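Local coordinates for protein lactose Operon Repressor (Escherichia coli, PDB 1JYE) that probably represses transcription of the lactose operon by binding operator DNA, here in a dimeric, C-terminally truncated variant with reduced operator affinity, at residues 246-254 / 279-288. The protein carries 1 engineered substitution. Numbering follows the deposited sequence.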
ATOM      1  N   ASN A 246      -0.034  10.079 -10.084  1.00 12.69           N
ATOM      2  CA  ASN A 246      -0.378   9.575  -8.758  1.00 12.16           C
ATOM      3  C   ASN A 246       0.631  10.081  -7.749  1.00 12.14           C
ATOM      4  O   ASN A 246       1.668  10.626  -8.121  1.00 12.71           O
ATOM      5  CB  ASN A 246      -0.556   8.036  -8.743  1.00 12.76           C
ATOM      6  CG  ASN A 246       0.752   7.262  -8.687  1.00 11.82           C
ATOM      7  OD1 ASN A 246       1.821   7.783  -8.975  1.00 16.14           O
ATOM      8  ND2 ASN A 246       0.651   5.978  -8.331  1.00 14.67           N
ATOM      9  N   ASP A 247       0.313   9.944  -6.469  1.00 11.82           N
ATOM     10  CA  ASP A 247       1.195  10.457  -5.437  1.00 13.30           C
ATOM     11  C   ASP A 247       2.562   9.792  -5.372  1.00 11.54           C
ATOM     12  O   ASP A 247       3.558  10.457  -5.105  1.00 12.93           O
ATOM     13  CB  ASP A 247       0.499  10.383  -4.075  1.00 13.18           C
ATOM     14  CG  ASP A 247      -0.692  11.321  -3.979  1.00 15.60           C
ATOM     15  OD1 ASP A 247      -0.803  12.240  -4.825  1.00 15.04           O
ATOM     16  OD2 ASP A 247      -1.514  11.152  -3.055  1.00 16.73           O
ATOM     17  N   GLN A 248       2.623   8.490  -5.618  1.00 13.03           N
ATOM     18  CA  GLN A 248       3.908   7.807  -5.571  1.00 14.36           C
ATOM     19  C   GLN A 248       4.833   8.289  -6.683  1.00 13.60           C
ATOM     20  O   GLN A 248       6.015   8.513  -6.446  1.00 13.00           O
ATOM     21  CB  GLN A 248       3.706   6.297  -5.639  1.00 15.34           C
ATOM     22  CG  GLN A 248       3.165   5.727  -4.338  1.00 18.85           C
ATOM     23  CD  GLN A 248       2.571   4.354  -4.514  1.00 20.17           C
ATOM     24  OE1 GLN A 248       1.501   4.204  -5.099  1.00 22.75           O
ATOM     25  NE2 GLN A 248       3.268   3.337  -4.018  1.00 22.74           N
ATOM     26  N   MET A 249       4.313   8.457  -7.895  1.00 14.04           N
ATOM     27  CA  MET A 249       5.173   8.959  -8.956  1.00 13.38           C
ATOM     28  C   MET A 249       5.552  10.397  -8.624  1.00 13.09           C
ATOM     29  O   MET A 249       6.645  10.847  -8.961  1.00 13.75           O
ATOM     30  CB  MET A 249       4.470   8.895 -10.318  1.00 12.76           C
ATOM     31  CG  MET A 249       4.274   7.480 -10.824  1.00 13.93           C
ATOM     32  SD  MET A 249       3.819   7.433 -12.565  1.00 18.06           S
ATOM     33  CE  MET A 249       2.195   8.045 -12.490  1.00 22.58           C
ATOM     34  N   ALA A 250       4.655  11.117  -7.954  1.00 12.56           N
ATOM     35  CA  ALA A 250       4.940  12.502  -7.580  1.00 12.85           C
ATOM     36  C   ALA A 250       6.094  12.532  -6.586  1.00 12.60           C
ATOM     37  O   ALA A 250       6.933  13.431  -6.626  1.00 12.46           O
ATOM     38  CB  ALA A 250       3.704  13.169  -6.978  1.00 12.72           C
ATOM     39  N   LEU A 251       6.131  11.552  -5.686  1.00 13.83           N
ATOM     40  CA  LEU A 251       7.206  11.469  -4.703  1.00 14.41           C
ATOM     41  C   LEU A 251       8.532  11.339  -5.451  1.00 14.03           C
ATOM     42  O   LEU A 251       9.525  11.988  -5.105  1.00 15.56           O
ATOM     43  CB  LEU A 251       7.006  10.247  -3.800  1.00 13.63           C
ATOM     44  CG  LEU A 251       8.131   9.953  -2.797  1.00 16.74           C
ATOM     45  CD1 LEU A 251       8.136  11.006  -1.697  1.00 18.08           C
ATOM     46  CD2 LEU A 251       7.919   8.569  -2.199  1.00 15.90           C
ATOM     47  N   GLY A 252       8.536  10.490  -6.474  1.00 13.59           N
ATOM     48  CA  GLY A 252       9.730  10.285  -7.270  1.00 14.13           C
ATOM     49  C   GLY A 252      10.137  11.565  -7.979  1.00 14.20           C
ATOM     50  O   GLY A 252      11.314  11.909  -8.024  1.00 13.91           O
ATOM     51  N   ALA A 253       9.158  12.272  -8.535  1.00 14.76           N
ATOM     52  CA  ALA A 253       9.426  13.527  -9.232  1.00 15.29           C
ATOM     53  C   ALA A 253      10.021  14.539  -8.265  1.00 15.22           C
ATOM     54  O   ALA A 253      10.974  15.244  -8.592  1.00 15.57           O
ATOM     55  CB  ALA A 253       8.135  14.078  -9.836  1.00 14.18           C
ATOM     56  N   MET A 254       9.449  14.609  -7.068  1.00 14.61           N
ATOM     57  CA  MET A 254       9.924  15.539  -6.054  1.00 15.02           C
ATOM     58  C   MET A 254      11.375  15.244  -5.690  1.00 14.87           C
ATOM     59  O   MET A 254      12.172  16.163  -5.489  1.00 16.60           O
ATOM     60  CB  MET A 254       9.027  15.454  -4.819  1.00 16.48           C
ATOM     61  CG  MET A 254       7.646  16.061  -5.040  1.00 17.54           C
ATOM     62  SD  MET A 254       6.479  15.663  -3.728  1.00 19.60           S
ATOM     63  CE  MET A 254       7.312  16.395  -2.318  1.00 20.97           C
ATOM     64  N   SER A 279       1.058  10.925   1.544  1.00 17.22           N
ATOM     65  CA  SER A 279       1.238  12.217   0.888  1.00 17.16           C
ATOM     66  C   SER A 279       1.273  13.432   1.807  1.00 17.28           C
ATOM     67  O   SER A 279       1.915  14.431   1.486  1.00 16.94           O
ATOM     68  CB  SER A 279       0.177  12.421  -0.209  1.00 17.35           C
ATOM     69  OG  SER A 279      -1.117  12.601   0.331  1.00 19.59           O
ATOM     70  N   SER A 280       0.597  13.353   2.947  1.00 17.55           N
ATOM     71  CA  SER A 280       0.579  14.469   3.882  1.00 18.42           C
ATOM     72  C   SER A 280       1.935  14.631   4.564  1.00 19.43           C
ATOM     73  O   SER A 280       2.204  15.655   5.196  1.00 19.96           O
ATOM     74  CB  SER A 280      -0.500  14.249   4.942  1.00 21.84           C
ATOM     75  OG  SER A 280      -0.220  13.088   5.705  1.00 22.51           O
ATOM     76  N   CYS A 281       2.789  13.620   4.441  1.00 18.29           N
ATOM     77  CA  CYS A 281       4.103  13.680   5.067  1.00 18.23           C
ATOM     78  C   CYS A 281       5.275  13.671   4.098  1.00 18.21           C
ATOM     79  O   CYS A 281       6.411  13.414   4.488  1.00 17.16           O
ATOM     80  CB  CYS A 281       4.245  12.555   6.096  1.00 18.49           C
ATOM     81  SG  CYS A 281       3.250  12.853   7.570  1.00 20.05           S
ATOM     82  N   TYR A 282       5.005  13.934   2.823  1.00 17.36           N
ATOM     83  CA  TYR A 282       6.094  14.010   1.863  1.00 17.76           C
ATOM     84  C   TYR A 282       6.815  15.304   2.210  1.00 17.49           C
ATOM     85  O   TYR A 282       6.300  16.114   2.983  1.00 18.45           O
ATOM     86  CB  TYR A 282       5.566  14.084   0.424  1.00 17.12           C
ATOM     87  CG  TYR A 282       5.069  12.772  -0.138  1.00 19.43           C
ATOM     88  CD1 TYR A 282       5.198  11.581   0.581  1.00 21.82           C
ATOM     89  CD2 TYR A 282       4.506  12.711  -1.414  1.00 20.23           C
ATOM     90  CE1 TYR A 282       4.786  10.369   0.041  1.00 22.47           C
ATOM     91  CE2 TYR A 282       4.091  11.506  -1.961  1.00 20.49           C
ATOM     92  CZ  TYR A 282       4.233  10.340  -1.233  1.00 23.79           C
ATOM     93  OH  TYR A 282       3.842   9.143  -1.779  1.00 24.19           O
ATOM     94  N   ILE A 283       7.998  15.504   1.643  1.00 17.35           N
ATOM     95  CA  ILE A 283       8.766  16.709   1.917  1.00 19.29           C
ATOM     96  C   ILE A 283       8.961  17.544   0.656  1.00 19.72           C
ATOM     97  O   ILE A 283       9.789  17.209  -0.191  1.00 20.27           O
ATOM     98  CB  ILE A 283      10.153  16.360   2.497  1.00 20.25           C
ATOM     99  CG1 ILE A 283       9.986  15.523   3.767  1.00 21.78           C
ATOM    100  CG2 ILE A 283      10.928  17.638   2.792  1.00 22.25           C
ATOM    101  CD1 ILE A 283      11.297  15.023   4.354  1.00 23.49           C
ATOM    102  N   PRO A 284       8.185  18.634   0.507  1.00 19.07           N
ATOM    103  CA  PRO A 284       7.158  19.090   1.451  1.00 18.35           C
ATOM    104  C   PRO A 284       5.823  18.393   1.184  1.00 17.10           C
ATOM    105  O   PRO A 284       5.682  17.685   0.185  1.00 17.69           O
ATOM    106  CB  PRO A 284       7.094  20.588   1.179  1.00 20.72           C
ATOM    107  CG  PRO A 284       7.308  20.653  -0.288  1.00 20.61           C
ATOM    108  CD  PRO A 284       8.442  19.665  -0.516  1.00 19.65           C
ATOM    109  N   PRO A 285       4.832  18.573   2.077  1.00 15.89           N
ATOM    110  CA  PRO A 285       3.521  17.940   1.891  1.00 15.70           C
ATOM    111  C   PRO A 285       2.981  18.201   0.488  1.00 15.82           C
ATOM    112  O   PRO A 285       3.024  19.324  -0.012  1.00 15.70           O
ATOM    113  CB  PRO A 285       2.685  18.565   2.998  1.00 16.75           C
ATOM    114  CG  PRO A 285       3.696  18.650   4.117  1.00 16.76           C
ATOM    115  CD  PRO A 285       4.908  19.227   3.398  1.00 16.03           C
ATOM    116  N   LEU A 286       2.463  17.142  -0.118  1.00 14.30           N
ATOM    117  CA  LEU A 286       1.982  17.163  -1.497  1.00 14.70           C
ATOM    118  C   LEU A 286       0.556  17.596  -1.821  1.00 14.02           C
ATOM    119  O   LEU A 286      -0.413  17.053  -1.294  1.00 15.75           O
ATOM    120  CB  LEU A 286       2.222  15.773  -2.097  1.00 14.40           C
ATOM    121  CG  LEU A 286       1.788  15.511  -3.539  1.00 12.58           C
ATOM    122  CD1 LEU A 286       2.645  16.342  -4.490  1.00 14.51           C
ATOM    123  CD2 LEU A 286       1.935  14.025  -3.848  1.00 14.86           C
ATOM    124  N   THR A 287       0.441  18.578  -2.711  1.00 14.36           N
ATOM    125  CA  THR A 287      -0.862  19.040  -3.174  1.00 14.23           C
ATOM    126  C   THR A 287      -1.300  17.910  -4.092  1.00 14.23           C
ATOM    127  O   THR A 287      -0.521  17.457  -4.930  1.00 14.10           O
ATOM    128  CB  THR A 287      -0.741  20.337  -3.987  1.00 14.90           C
ATOM    129  OG1 THR A 287      -0.356  21.403  -3.112  1.00 16.14           O
ATOM    130  CG2 THR A 287      -2.070  20.681  -4.656  1.00 13.88           C
ATOM    131  N   THR A 288      -2.542  17.463  -3.954  1.00 14.08           N
ATOM    132  CA  THR A 288      -2.997  16.335  -4.749  1.00 14.75           C
ATOM    133  C   THR A 288      -4.512  16.323  -4.954  1.00 14.93           C
ATOM    134  O   THR A 288      -5.218  17.226  -4.506  1.00 15.39           O
ATOM    135  CB  THR A 288      -2.550  15.027  -4.043  1.00 14.86           C
ATOM    136  OG1 THR A 288      -2.928  13.887  -4.817  1.00 15.69           O
ATOM    137  CG2 THR A 288      -3.176  14.943  -2.649  1.00 15.35           C
TER
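In the periplasmic-binding-protein-like domain of the repressor, the loop leading to strand 288-290 folds over helix 247-259, and Y282 lies against L251 of that helix. Methyl CD1 of L251 stands over the ring centre, 3.7 Å from the centroid and 7° off the ring normal, a CH-pi contact; CA of S279 covers the opposite face. The side chain of L251 runs at about a right angle to that of Y282, and its CB adds a contact with CE2. At the ring edge, near its plane, D247 O approaches CE2 at 3.4 Å while still accepting the helical bond from L251 N. M254 flanks the ring obliquely, SD 5.4 Å from the centroid, a Met-aromatic contact; a bend at chi3 (61°) puts CE beside the carbonyls of I283 and P284, 3.3 Å from P284 O, where the peptide before P284 is cis. The two methyls of L286 lie against the helix, CD2 3.7 Å from A250 CB and CD1 4.0 Å from M254 SD. At the helix start, T288 OG1 donates to D247 OD1 at 2.7 Å, on the syn lone pair of that oxygen, while OD2 accepts from T276 N. With an alanine at Y282, a gap is likely to open between L251 and S279, and M254 would lose its aromatic neighbour. On the dimer side, Q248 NE2 is hydrogen-bonded to OD2 of D278 of the second subunit and I283 packs on its I283. Hydrophobic packing thus carries most of the contact, while the buried carboxylate of D247, gripped through both oxygens, is held in a fixed orientation and is likely to stay ionised.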